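Local coordinates for protein Rab GDP-dissociation inhibitor (Saccharomyces cerevisiae, PDB 2BCG) that inhibits GDP release from the Rab GTPase SEC4, is essential to the yeast secretory pathway and extracts GDP-bound YPT7 from vacuolar membranes, at residues 53-58 with 391-396; 86-91 with 365-370; 311-316 with 381-386. One frame throughout, in Å; residues are numbered along the deposited sequence. Where two conformers were deposited one is given.

Interaction 1: residues 53-58 with 391-396; sequences VTLSQL and EKFMGI
L58 of helix 55-62 lies over one face of the F393 ring, which projects from the edge strand 391-402. Followed outward, the leucine's CB stands behind CG and makes no close approach of its own. The branch point is the first atom to meet the ring: L58 CG sits 3.9 Å from F393 CG, close to where the ring joins its own CB. From there one methyl carries the contact on, for of the two it is CD2, not CD1, that does the touching. L58 CD2 rests 3.7 Å from F393 CD2 and stands 3.9 Å from the ring centroid, only 17° off the normal, a CH-pi contact displaced slightly toward the rim. The leucine's backbone joins in from another side: while CG and CD2 lie over the face, L58 O comes up beside the rim, 3.7 Å from F393 CD1.

L55, one turn earlier, reaches the far end of the same ring. A trans first torsion (chi1 -170°) swings its CG beside the carbonyl carbon and lets the tip close in, with L55 CD1 4.0 Å from F393 CZ and the two side chains crossing at about a right angle.

The contact thus packs the start of a helix against one face of the mixed sheet in this Rab GDI fold, at the strand that forms one border of that sheet. The helix opens with T54 as N-cap: Q57 N donates to T54 OG1 over 3.2 Å with an N-H...O angle of 162°, and L58 N bonds back to T54 O, which fixes the first turn from which both leucines project. Around the ring, Y59 adds an edge-to-face partner and K63 a cation-pi contact, and K63 NZ also hydrogen-bonds to K392 O.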
ATOM      1  N   VAL A  53       3.419  -9.895   4.014  1.00 11.40           N
ATOM      2  CA  VAL A  53       4.160 -10.480   5.127  1.00 12.76           C
ATOM      3  C   VAL A  53       5.446 -11.164   4.663  1.00 13.11           C
ATOM      4  O   VAL A  53       5.646 -11.429   3.465  1.00 12.27           O
ATOM      5  CB  VAL A  53       3.271 -11.495   5.873  1.00 13.02           C
ATOM      6  CG1 VAL A  53       1.984 -10.810   6.401  1.00 14.13           C
ATOM      7  CG2 VAL A  53       2.936 -12.681   4.973  1.00 13.24           C
ATOM      8  N   THR A  54       6.334 -11.425   5.622  1.00 13.91           N
ATOM      9  CA  THR A  54       7.558 -12.134   5.317  1.00 15.48           C
ATOM     10  C   THR A  54       7.313 -13.627   5.084  1.00 15.18           C
ATOM     11  O   THR A  54       6.234 -14.152   5.348  1.00 15.39           O
ATOM     12  CB  THR A  54       8.581 -12.025   6.475  1.00 15.86           C
ATOM     13  OG1 THR A  54       8.036 -12.667   7.651  1.00 18.75           O
ATOM     14  CG2 THR A  54       8.950 -10.583   6.733  1.00 18.32           C
ATOM     15  N   LEU A  55       8.345 -14.312   4.582  1.00 16.28           N
ATOM     16  CA  LEU A  55       8.250 -15.731   4.363  1.00 17.39           C
ATOM     17  C   LEU A  55       8.102 -16.497   5.673  1.00 17.41           C
ATOM     18  O   LEU A  55       7.249 -17.370   5.780  1.00 17.90           O
ATOM     19  CB  LEU A  55       9.407 -16.216   3.486  1.00 17.54           C
ATOM     20  CG  LEU A  55       9.358 -17.631   2.941  1.00 19.52           C
ATOM     21  CD1 LEU A  55       8.025 -17.965   2.221  1.00 19.57           C
ATOM     22  CD2 LEU A  55      10.479 -17.713   1.960  1.00 20.27           C
ATOM     23  N   SER A  56       8.870 -16.119   6.689  1.00 18.40           N
ATOM     24  CA  SER A  56       8.677 -16.784   7.997  1.00 19.33           C
ATOM     25  C   SER A  56       7.237 -16.636   8.503  1.00 19.60           C
ATOM     26  O   SER A  56       6.632 -17.618   8.994  1.00 20.76           O
ATOM     27  CB  SER A  56       9.732 -16.372   9.037  1.00 20.26           C
ATOM     28  OG  SER A  56       9.649 -14.985   9.285  1.00 23.27           O
ATOM     29  N   GLN A  57       6.654 -15.436   8.331  1.00 18.93           N
ATOM     30  CA  GLN A  57       5.247 -15.239   8.687  1.00 19.43           C
ATOM     31  C   GLN A  57       4.260 -16.052   7.874  1.00 18.44           C
ATOM     32  O   GLN A  57       3.213 -16.489   8.355  1.00 18.19           O
ATOM     33  CB  GLN A  57       4.872 -13.754   8.625  1.00 20.34           C
ATOM     34  CG  GLN A  57       4.989 -13.110   9.947  1.00 24.60           C
ATOM     35  CD  GLN A  57       4.186 -13.871  11.031  1.00 29.13           C
ATOM     36  OE1 GLN A  57       2.978 -14.159  10.871  1.00 33.57           O
ATOM     37  NE2 GLN A  57       4.871 -14.231  12.120  1.00 31.16           N
ATOM     38  N   LEU A  58       4.593 -16.256   6.600  1.00 17.32           N
ATOM     39  CA  LEU A  58       3.786 -17.107   5.784  1.00 18.43           C
ATOM     40  C   LEU A  58       3.744 -18.549   6.348  1.00 17.94           C
ATOM     41  O   LEU A  58       2.691 -19.198   6.330  1.00 18.37           O
ATOM     42  CB  LEU A  58       4.328 -17.060   4.352  1.00 19.29           C
ATOM     43  CG  LEU A  58       3.382 -16.985   3.189  1.00 19.21           C
ATOM     44  CD1 LEU A  58       2.334 -15.882   3.292  1.00 13.92           C
ATOM     45  CD2 LEU A  58       4.204 -16.867   1.933  1.00 18.99           C
ATOM     46  N   GLU A 391       6.302 -24.163  -3.365  1.00 13.72           N
ATOM     47  CA  GLU A 391       5.510 -24.227  -2.126  1.00 14.05           C
ATOM     48  C   GLU A 391       4.176 -23.567  -2.363  1.00 13.78           C
ATOM     49  O   GLU A 391       4.053 -22.639  -3.174  1.00 13.09           O
ATOM     50  CB  GLU A 391       6.272 -23.497  -1.020  0.50 14.34           C
ATOM     51  CG  GLU A 391       5.780 -23.724   0.385  0.50 14.76           C
ATOM     52  CD  GLU A 391       5.709 -25.184   0.741  0.50 16.74           C
ATOM     53  OE1 GLU A 391       6.686 -25.667   1.346  0.50 20.05           O
ATOM     54  OE2 GLU A 391       4.700 -25.847   0.385  0.50 16.44           O
ATOM     55  N   LYS A 392       3.186 -24.055  -1.640  1.00 12.86           N
ATOM     56  CA  LYS A 392       1.835 -23.493  -1.660  1.00 13.66           C
ATOM     57  C   LYS A 392       1.465 -23.129  -0.219  1.00 13.47           C
ATOM     58  O   LYS A 392       1.708 -23.938   0.716  1.00 14.09           O
ATOM     59  CB  LYS A 392       0.823 -24.552  -2.117  1.00 15.24           C
ATOM     60  CG  LYS A 392       0.894 -24.999  -3.535  1.00 18.42           C
ATOM     61  CD  LYS A 392      -0.185 -26.047  -3.768  1.00 20.66           C
ATOM     62  CE  LYS A 392      -0.144 -26.522  -5.198  1.00 22.64           C
ATOM     63  NZ  LYS A 392      -0.933 -27.792  -5.366  1.00 24.28           N
ATOM     64  N   PHE A 393       0.842 -21.964  -0.047  1.00 11.58           N
ATOM     65  CA  PHE A 393       0.295 -21.550   1.250  1.00 12.15           C
ATOM     66  C   PHE A 393      -1.181 -21.242   1.044  1.00 13.44           C
ATOM     67  O   PHE A 393      -1.523 -20.284   0.338  1.00 13.70           O
ATOM     68  CB  PHE A 393       1.042 -20.334   1.772  1.00 12.12           C
ATOM     69  CG  PHE A 393       2.537 -20.541   1.879  1.00 12.16           C
ATOM     70  CD1 PHE A 393       3.129 -20.962   3.081  1.00 12.89           C
ATOM     71  CD2 PHE A 393       3.363 -20.329   0.773  1.00 12.51           C
ATOM     72  CE1 PHE A 393       4.539 -21.168   3.174  1.00 12.86           C
ATOM     73  CE2 PHE A 393       4.757 -20.532   0.882  1.00 13.86           C
ATOM     74  CZ  PHE A 393       5.320 -20.955   2.081  1.00 13.30           C
ATOM     75  N   MET A 394      -2.046 -22.062   1.633  1.00 13.66           N
ATOM     76  CA  MET A 394      -3.456 -22.021   1.295  1.00 15.82           C
ATOM     77  C   MET A 394      -4.245 -21.440   2.447  1.00 15.11           C
ATOM     78  O   MET A 394      -4.065 -21.844   3.602  1.00 16.35           O
ATOM     79  CB  MET A 394      -4.017 -23.434   1.082  1.00 17.22           C
ATOM     80  CG  MET A 394      -3.181 -24.428   0.279  1.00 21.71           C
ATOM     81  SD  MET A 394      -3.346 -23.940  -1.411  1.00 27.13           S
ATOM     82  CE  MET A 394      -4.993 -24.485  -1.782  1.00 21.85           C
ATOM     83  N   GLY A 395      -5.138 -20.522   2.107  1.00 15.71           N
ATOM     84  CA  GLY A 395      -6.000 -19.880   3.105  1.00 16.78           C
ATOM     85  C   GLY A 395      -7.391 -19.730   2.530  1.00 16.77           C
ATOM     86  O   GLY A 395      -7.577 -19.631   1.297  1.00 16.63           O
ATOM     87  N   ILE A 396      -8.376 -19.718   3.423  1.00 16.84           N
ATOM     88  CA  ILE A 396      -9.769 -19.465   3.033  1.00 17.13           C
ATOM     89  C   ILE A 396     -10.302 -18.345   3.924  1.00 18.11           C
ATOM     90  O   ILE A 396     -10.098 -18.371   5.137  1.00 19.52           O
ATOM     91  CB  ILE A 396     -10.630 -20.745   3.156  1.00 17.15           C
ATOM     92  CG1 ILE A 396     -10.066 -21.803   2.178  1.00 17.58           C
ATOM     93  CG2 ILE A 396     -12.095 -20.411   2.914  1.00 17.95           C
ATOM     94  CD1 ILE A 396     -10.760 -23.177   2.290  1.00 20.15           C
TER

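Interaction 2: residues 86-91 with 365-370; sequences LIPKFL and IISTII
P88 presses its pyrrolidine ring against the branched side of I365, and this meeting of two apolar groups makes most of the contact. The methyl I365 CG2 does the touching: it lies 3.7 Å from P88 CG, with P88 CD and P88 CB nearly as close, so one methyl sits against three successive ring carbons. The two side chains pass each other at a slant, and I365 CB backs the methyl at 4.1 Å from P88 CB. I365 holds CG1 beside its backbone N (chi1 -54°), which leaves CG2 as the branch that faces the proline.

Two residues along the strand, S367 also points its CB toward the loop, and its OG passes P88 CG at 4.2 Å, a van der Waals neighbour to the same ring atom.

In the next shell, I365 is backbone-bonded to A348 of the adjoining strand 345-351, and the side chain of A348 touches P88 as well. The loop is held beyond the proline by K89, whose NZ makes a salt bridge with D418 and a hydrogen bond to S420 O, and by a backbone bond between F90 and S421. This is plain apolar packing of an irregular connection, running between the short strands 84-85 and 91-92, on the face of the central antiparallel strands of the mixed sheet in the Rab GDI fold.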
ATOM      1  N   LEU A  86      -1.194 -11.010   1.317  1.00  9.51           N
ATOM      2  CA  LEU A  86      -2.146 -12.024   1.757  1.00 10.32           C
ATOM      3  C   LEU A  86      -3.393 -12.042   0.861  1.00 10.50           C
ATOM      4  O   LEU A  86      -4.047 -13.073   0.721  1.00 11.65           O
ATOM      5  CB  LEU A  86      -2.542 -11.733   3.200  1.00 10.90           C
ATOM      6  CG  LEU A  86      -1.404 -11.845   4.257  1.00 12.20           C
ATOM      7  CD1 LEU A  86      -1.896 -11.402   5.620  1.00 15.02           C
ATOM      8  CD2 LEU A  86      -0.923 -13.262   4.380  1.00 12.68           C
ATOM      9  N   ILE A  87      -3.707 -10.871   0.280  1.00  9.72           N
ATOM     10  CA  ILE A  87      -4.889 -10.707  -0.563  1.00 10.74           C
ATOM     11  C   ILE A  87      -4.503 -10.006  -1.879  1.00 11.52           C
ATOM     12  O   ILE A  87      -4.100  -8.842  -1.851  1.00 12.38           O
ATOM     13  CB  ILE A  87      -6.022  -9.915   0.158  1.00 11.16           C
ATOM     14  CG1 ILE A  87      -6.432 -10.663   1.421  1.00 11.67           C
ATOM     15  CG2 ILE A  87      -7.196  -9.681  -0.839  1.00 12.65           C
ATOM     16  CD1 ILE A  87      -7.573  -9.993   2.186  1.00 12.54           C
ATOM     17  N   PRO A  88      -4.610 -10.715  -3.018  1.00 11.39           N
ATOM     18  CA  PRO A  88      -4.096 -10.119  -4.241  1.00 12.57           C
ATOM     19  C   PRO A  88      -4.993  -8.991  -4.780  1.00 12.13           C
ATOM     20  O   PRO A  88      -6.210  -9.136  -4.875  1.00 12.57           O
ATOM     21  CB  PRO A  88      -4.031 -11.323  -5.198  1.00 14.05           C
ATOM     22  CG  PRO A  88      -5.148 -12.209  -4.734  1.00 14.03           C
ATOM     23  CD  PRO A  88      -5.187 -12.060  -3.246  1.00 12.56           C
ATOM     24  N   LYS A  89      -4.379  -7.882  -5.146  1.00 12.48           N
ATOM     25  CA  LYS A  89      -5.113  -6.804  -5.837  1.00 11.31           C
ATOM     26  C   LYS A  89      -4.130  -6.064  -6.714  1.00 11.74           C
ATOM     27  O   LYS A  89      -2.962  -5.860  -6.286  1.00 13.11           O
ATOM     28  CB  LYS A  89      -5.682  -5.760  -4.860  1.00 12.30           C
ATOM     29  CG  LYS A  89      -6.605  -6.303  -3.816  1.00 12.46           C
ATOM     30  CD  LYS A  89      -8.002  -6.498  -4.409  1.00 11.36           C
ATOM     31  CE  LYS A  89      -8.914  -7.113  -3.394  1.00 11.79           C
ATOM     32  NZ  LYS A  89     -10.282  -7.264  -3.993  1.00 11.88           N
ATOM     33  N   PHE A  90      -4.581  -5.683  -7.921  1.00 11.65           N
ATOM     34  CA  PHE A  90      -3.927  -4.666  -8.723  1.00 11.30           C
ATOM     35  C   PHE A  90      -4.628  -3.304  -8.623  1.00 12.29           C
ATOM     36  O   PHE A  90      -5.761  -3.208  -8.139  1.00 12.62           O
ATOM     37  CB  PHE A  90      -3.881  -5.117 -10.171  1.00 11.50           C
ATOM     38  CG  PHE A  90      -2.997  -6.337 -10.394  1.00 11.63           C
ATOM     39  CD1 PHE A  90      -3.499  -7.503 -10.991  1.00 14.21           C
ATOM     40  CD2 PHE A  90      -1.658  -6.316 -10.016  1.00 13.25           C
ATOM     41  CE1 PHE A  90      -2.655  -8.614 -11.211  1.00 15.98           C
ATOM     42  CE2 PHE A  90      -0.831  -7.434 -10.218  1.00 14.14           C
ATOM     43  CZ  PHE A  90      -1.333  -8.576 -10.834  1.00 13.45           C
ATOM     44  N   LEU A  91      -3.969  -2.245  -9.097  1.00 11.90           N
ATOM     45  CA  LEU A  91      -4.635  -0.923  -9.210  1.00 12.36           C
ATOM     46  C   LEU A  91      -5.004  -0.639 -10.684  1.00 12.39           C
ATOM     47  O   LEU A  91      -4.138  -0.709 -11.539  1.00 13.33           O
ATOM     48  CB  LEU A  91      -3.678   0.196  -8.762  1.00 12.43           C
ATOM     49  CG  LEU A  91      -3.453   0.368  -7.246  1.00 14.54           C
ATOM     50  CD1 LEU A  91      -2.508  -0.723  -6.716  1.00 17.06           C
ATOM     51  CD2 LEU A  91      -2.916   1.755  -6.922  1.00 15.19           C
ATOM     52  N   ILE A 365      -0.605 -15.824  -6.957  1.00 10.64           N
ATOM     53  CA  ILE A 365      -1.674 -15.982  -6.000  1.00 12.72           C
ATOM     54  C   ILE A 365      -2.977 -16.245  -6.754  1.00 12.45           C
ATOM     55  O   ILE A 365      -3.416 -15.442  -7.574  1.00 13.21           O
ATOM     56  CB  ILE A 365      -1.833 -14.753  -5.114  1.00 13.18           C
ATOM     57  CG1 ILE A 365      -0.485 -14.414  -4.437  1.00 14.19           C
ATOM     58  CG2 ILE A 365      -2.917 -15.038  -4.080  1.00 16.04           C
ATOM     59  CD1 ILE A 365      -0.580 -13.245  -3.424  1.00 16.68           C
ATOM     60  N   ILE A 366      -3.549 -17.409  -6.512  1.00 12.26           N
ATOM     61  CA  ILE A 366      -4.745 -17.859  -7.221  1.00 12.94           C
ATOM     62  C   ILE A 366      -5.921 -17.615  -6.283  1.00 13.30           C
ATOM     63  O   ILE A 366      -5.833 -17.905  -5.076  1.00 13.62           O
ATOM     64  CB  ILE A 366      -4.675 -19.368  -7.539  1.00 13.78           C
ATOM     65  CG1 ILE A 366      -3.473 -19.698  -8.466  1.00 15.18           C
ATOM     66  CG2 ILE A 366      -5.976 -19.842  -8.169  1.00 15.49           C
ATOM     67  CD1 ILE A 366      -3.128 -21.184  -8.426  1.00 15.88           C
ATOM     68  N   SER A 367      -7.030 -17.127  -6.819  1.00 12.77           N
ATOM     69  CA  SER A 367      -8.200 -16.944  -5.951  1.00 13.58           C
ATOM     70  C   SER A 367      -9.500 -17.116  -6.695  1.00 13.29           C
ATOM     71  O   SER A 367      -9.595 -16.841  -7.889  1.00 12.37           O
ATOM     72  CB  SER A 367      -8.147 -15.603  -5.253  1.00 14.85           C
ATOM     73  OG  SER A 367      -8.356 -14.578  -6.159  1.00 16.30           O
ATOM     74  N   THR A 368     -10.512 -17.551  -5.950  1.00 13.08           N
ATOM     75  CA  THR A 368     -11.857 -17.605  -6.492  1.00 13.14           C
ATOM     76  C   THR A 368     -12.813 -17.770  -5.325  1.00 13.25           C
ATOM     77  O   THR A 368     -12.398 -18.112  -4.206  1.00 13.18           O
ATOM     78  CB  THR A 368     -12.000 -18.785  -7.488  1.00 13.85           C
ATOM     79  OG1 THR A 368     -13.207 -18.636  -8.257  1.00 14.76           O
ATOM     80  CG2 THR A 368     -11.989 -20.134  -6.737  1.00 13.39           C
ATOM     81  N   ILE A 369     -14.076 -17.468  -5.590  1.00 13.87           N
ATOM     82  CA  ILE A 369     -15.145 -17.769  -4.659  1.00 14.66           C
ATOM     83  C   ILE A 369     -15.409 -19.288  -4.735  1.00 14.77           C
ATOM     84  O   ILE A 369     -15.586 -19.859  -5.817  1.00 14.76           O
ATOM     85  CB  ILE A 369     -16.408 -17.000  -5.097  0.50 14.66           C
ATOM     86  CG1 ILE A 369     -16.229 -15.483  -4.921  0.50 14.95           C
ATOM     87  CG2 ILE A 369     -17.664 -17.532  -4.386  0.50 13.97           C
ATOM     88  CD1 ILE A 369     -15.856 -15.042  -3.538  0.50 16.35           C
ATOM     89  N   ILE A 370     -15.362 -19.933  -3.582  1.00 15.19           N
ATOM     90  CA  ILE A 370     -15.556 -21.369  -3.478  1.00 16.73           C
ATOM     91  C   ILE A 370     -16.982 -21.718  -3.897  1.00 16.56           C
ATOM     92  O   ILE A 370     -17.941 -21.085  -3.437  1.00 17.70           O
ATOM     93  CB  ILE A 370     -15.240 -21.833  -2.034  1.00 16.38           C
ATOM     94  CG1 ILE A 370     -13.747 -21.735  -1.747  1.00 16.81           C
ATOM     95  CG2 ILE A 370     -15.702 -23.295  -1.770  1.00 18.06           C
ATOM     96  CD1 ILE A 370     -13.428 -21.790  -0.263  1.00 17.47           C
TER

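Interaction 3: residues 311-316 with 381-386; sequences IRAICI and PAFKLL
F383 and C315 both turn their side chains back beside their own backbone N, at chi1 -74° and -59°, and this brings the rim of the phenylalanine ring against the cysteine sulfur. The setting is residues 381-386, helical in backbone angles, laid on one face of the mixed sheet of the Rab GDI fold, where 303-317 is the last strand but one before the border strand 391-402.

C315 SG meets the ring at its edge, near the ring plane. It lies 3.7 Å from F383 CE1 and 4.9 Å from the centroid, 80° off the normal, a sulfur-aromatic contact made at the rim instead of over the pi face. A313, two residues back on the same side of the strand, offers its methyl: A313 CB stands 3.9 Å from F383 CE1 and about as far from CZ, approaching the ring obliquely. The outer corner of the ring is therefore lodged against the two small residues A313 and C315.

Other parts of the fold close in on the same phenylalanine: I366 of the neighbouring strand 362-369 packs on it, and K392 makes a cation-pi contact with the ring. Replacing F383 by an alanine would probably open a gap beside A313 CB and C315 SG and leave K392 without its aromatic partner.

L386, three residues on from F383, completes the contact. The backbone leading to it is kept helical in outline by single bonds, L385 N to A382 O and L386 N to F383 O, each 3.0 Å long. From there, the leucine sends one methyl to the cysteine beside the phenylalanine, with L386 CD1 4.1 Å from C315 SG.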
ATOM      1  N   ILE A 311     -11.098 -18.705  -1.582  1.00 13.46           N
ATOM      2  CA  ILE A 311      -9.854 -19.451  -1.347  1.00 13.88           C
ATOM      3  C   ILE A 311      -8.731 -18.664  -2.013  1.00 13.02           C
ATOM      4  O   ILE A 311      -8.910 -18.169  -3.163  1.00 13.41           O
ATOM      5  CB  ILE A 311      -9.901 -20.915  -1.847  1.00 13.87           C
ATOM      6  CG1 ILE A 311      -8.586 -21.639  -1.554  1.00 15.06           C
ATOM      7  CG2 ILE A 311     -10.312 -20.989  -3.309  1.00 14.81           C
ATOM      8  CD1 ILE A 311      -8.664 -23.160  -1.667  1.00 15.60           C
ATOM      9  N   ARG A 312      -7.616 -18.523  -1.287  1.00 12.74           N
ATOM     10  CA  ARG A 312      -6.442 -17.832  -1.813  1.00 13.05           C
ATOM     11  C   ARG A 312      -5.231 -18.729  -1.607  1.00 12.44           C
ATOM     12  O   ARG A 312      -4.919 -19.148  -0.463  1.00 13.37           O
ATOM     13  CB  ARG A 312      -6.244 -16.470  -1.136  1.00 12.94           C
ATOM     14  CG  ARG A 312      -7.430 -15.517  -1.414  1.00 13.95           C
ATOM     15  CD  ARG A 312      -7.355 -14.223  -0.670  1.00 16.25           C
ATOM     16  NE  ARG A 312      -8.388 -13.268  -1.102  1.00 14.78           N
ATOM     17  CZ  ARG A 312      -9.303 -12.694  -0.304  1.00 14.75           C
ATOM     18  NH1 ARG A 312      -9.333 -12.941   0.991  1.00 14.65           N
ATOM     19  NH2 ARG A 312     -10.155 -11.805  -0.813  1.00 15.34           N
ATOM     20  N   ALA A 313      -4.615 -19.086  -2.733  1.00 11.14           N
ATOM     21  CA  ALA A 313      -3.491 -20.020  -2.709  1.00 11.47           C
ATOM     22  C   ALA A 313      -2.286 -19.219  -3.159  1.00 11.42           C
ATOM     23  O   ALA A 313      -2.193 -18.844  -4.312  1.00 11.91           O
ATOM     24  CB  ALA A 313      -3.711 -21.185  -3.678  1.00 12.02           C
ATOM     25  N   ILE A 314      -1.360 -19.002  -2.241  1.00 10.57           N
ATOM     26  CA  ILE A 314      -0.142 -18.278  -2.515  1.00 11.61           C
ATOM     27  C   ILE A 314       0.921 -19.295  -2.916  1.00 10.90           C
ATOM     28  O   ILE A 314       1.303 -20.171  -2.121  1.00 11.32           O
ATOM     29  CB  ILE A 314       0.309 -17.476  -1.265  1.00 12.43           C
ATOM     30  CG1 ILE A 314      -0.778 -16.479  -0.818  1.00 13.14           C
ATOM     31  CG2 ILE A 314       1.688 -16.826  -1.482  1.00 13.38           C
ATOM     32  CD1 ILE A 314      -0.522 -15.959   0.598  1.00 14.70           C
ATOM     33  N   CYS A 315       1.340 -19.225  -4.181  1.00 10.69           N
ATOM     34  CA  CYS A 315       2.300 -20.187  -4.711  1.00 11.42           C
ATOM     35  C   CYS A 315       3.627 -19.524  -4.965  1.00 11.53           C
ATOM     36  O   CYS A 315       3.657 -18.399  -5.486  1.00 12.52           O
ATOM     37  CB  CYS A 315       1.805 -20.743  -6.034  1.00 11.75           C
ATOM     38  SG  CYS A 315       0.191 -21.569  -5.846  1.00 13.72           S
ATOM     39  N   ILE A 316       4.705 -20.213  -4.590  1.00 10.59           N
ATOM     40  CA  ILE A 316       6.057 -19.731  -4.880  1.00 10.48           C
ATOM     41  C   ILE A 316       6.612 -20.583  -5.998  1.00 10.85           C
ATOM     42  O   ILE A 316       6.582 -21.809  -5.928  1.00 11.31           O
ATOM     43  CB  ILE A 316       6.999 -19.823  -3.673  1.00 11.20           C
ATOM     44  CG1 ILE A 316       6.506 -18.963  -2.502  1.00 12.02           C
ATOM     45  CG2 ILE A 316       8.431 -19.433  -4.109  1.00 11.98           C
ATOM     46  CD1 ILE A 316       7.342 -19.169  -1.190  1.00 12.08           C
ATOM     47  N   PRO A 381      -7.221 -26.316 -12.272  1.00 15.94           N
ATOM     48  CA  PRO A 381      -6.955 -25.761 -13.625  1.00 15.87           C
ATOM     49  C   PRO A 381      -6.007 -24.559 -13.586  1.00 15.55           C
ATOM     50  O   PRO A 381      -5.248 -24.335 -14.534  1.00 15.35           O
ATOM     51  CB  PRO A 381      -8.338 -25.343 -14.126  1.00 17.79           C
ATOM     52  CG  PRO A 381      -9.305 -26.130 -13.316  1.00 17.99           C
ATOM     53  CD  PRO A 381      -8.679 -26.364 -11.985  1.00 17.15           C
ATOM     54  N   ALA A 382      -6.056 -23.799 -12.503  1.00 13.74           N
ATOM     55  CA  ALA A 382      -5.115 -22.681 -12.324  1.00 12.55           C
ATOM     56  C   ALA A 382      -3.729 -23.160 -11.887  1.00 12.26           C
ATOM     57  O   ALA A 382      -2.733 -22.703 -12.417  1.00 11.75           O
ATOM     58  CB  ALA A 382      -5.669 -21.703 -11.334  1.00 14.13           C
ATOM     59  N   PHE A 383      -3.646 -24.103 -10.943  1.00 12.02           N
ATOM     60  CA  PHE A 383      -2.333 -24.639 -10.571  1.00 12.21           C
ATOM     61  C   PHE A 383      -1.639 -25.197 -11.809  1.00 13.14           C
ATOM     62  O   PHE A 383      -0.427 -25.026 -11.955  1.00 13.03           O
ATOM     63  CB  PHE A 383      -2.457 -25.788  -9.578  1.00 13.56           C
ATOM     64  CG  PHE A 383      -2.806 -25.377  -8.180  1.00 13.47           C
ATOM     65  CD1 PHE A 383      -2.231 -24.284  -7.548  1.00 16.93           C
ATOM     66  CD2 PHE A 383      -3.710 -26.161  -7.464  1.00 16.94           C
ATOM     67  CE1 PHE A 383      -2.601 -23.955  -6.221  1.00 17.76           C
ATOM     68  CE2 PHE A 383      -4.081 -25.822  -6.166  1.00 16.00           C
ATOM     69  CZ  PHE A 383      -3.538 -24.718  -5.550  1.00 17.16           C
ATOM     70  N   LYS A 384      -2.408 -25.847 -12.694  1.00 12.78           N
ATOM     71  CA  LYS A 384      -1.825 -26.469 -13.901  1.00 15.28           C
ATOM     72  C   LYS A 384      -1.158 -25.450 -14.836  1.00 14.30           C
ATOM     73  O   LYS A 384      -0.279 -25.811 -15.636  1.00 17.64           O
ATOM     74  CB  LYS A 384      -2.887 -27.219 -14.678  0.50 15.33           C
ATOM     75  CG  LYS A 384      -3.111 -28.627 -14.207  0.50 17.61           C
ATOM     76  CD  LYS A 384      -4.341 -29.182 -14.899  0.50 20.30           C
ATOM     77  CE  LYS A 384      -4.294 -30.689 -15.025  0.50 22.15           C
ATOM     78  NZ  LYS A 384      -5.668 -31.261 -14.895  0.50 25.27           N
ATOM     79  N   LEU A 385      -1.591 -24.186 -14.773  1.00 11.85           N
ATOM     80  CA  LEU A 385      -1.038 -23.153 -15.669  1.00 12.09           C
ATOM     81  C   LEU A 385       0.328 -22.696 -15.183  1.00 12.05           C
ATOM     82  O   LEU A 385       1.028 -22.005 -15.894  1.00 13.15           O
ATOM     83  CB  LEU A 385      -1.957 -21.945 -15.726  1.00 10.79           C
ATOM     84  CG  LEU A 385      -3.340 -22.170 -16.337  1.00 12.21           C
ATOM     85  CD1 LEU A 385      -4.241 -20.948 -16.156  1.00 13.06           C
ATOM     86  CD2 LEU A 385      -3.187 -22.490 -17.832  1.00 15.01           C
ATOM     87  N   LEU A 386       0.699 -23.041 -13.954  1.00 10.91           N
ATOM     88  CA  LEU A 386       1.900 -22.427 -13.366  1.00 11.57           C
ATOM     89  C   LEU A 386       3.205 -23.149 -13.569  1.00 12.54           C
ATOM     90  O   LEU A 386       4.248 -22.599 -13.251  1.00 13.32           O
ATOM     91  CB  LEU A 386       1.726 -22.245 -11.852  1.00 11.82           C
ATOM     92  CG  LEU A 386       0.492 -21.431 -11.451  1.00 11.66           C
ATOM     93  CD1 LEU A 386       0.469 -21.248  -9.932  1.00 13.38           C
ATOM     94  CD2 LEU A 386       0.438 -20.053 -12.119  1.00 13.18           C
TER

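How the interactions relate
All three contacts involve the same mixed sheet, on whose successive antiparallel strands 362-369, 303-317 and 391-402 lie one segment each of interactions 2, 3 and 1. Their centres are 11 to 14 Å apart. Backbone pairing joins them directly: F393 N lies 2.8 Å from I314 O, and A313 N 2.9 Å from I366 O. Interactions 2 and 3 are both nested within the chain loop closed by interaction 1, while their own segments alternate along the sequence. Early helix 55-62 and loop 86-91 cover one face and late helix 380-383 the other, so distant parts of the chain are packed on neighbouring strands of one sheet. None of these residues lines the geranylgeranyl sites.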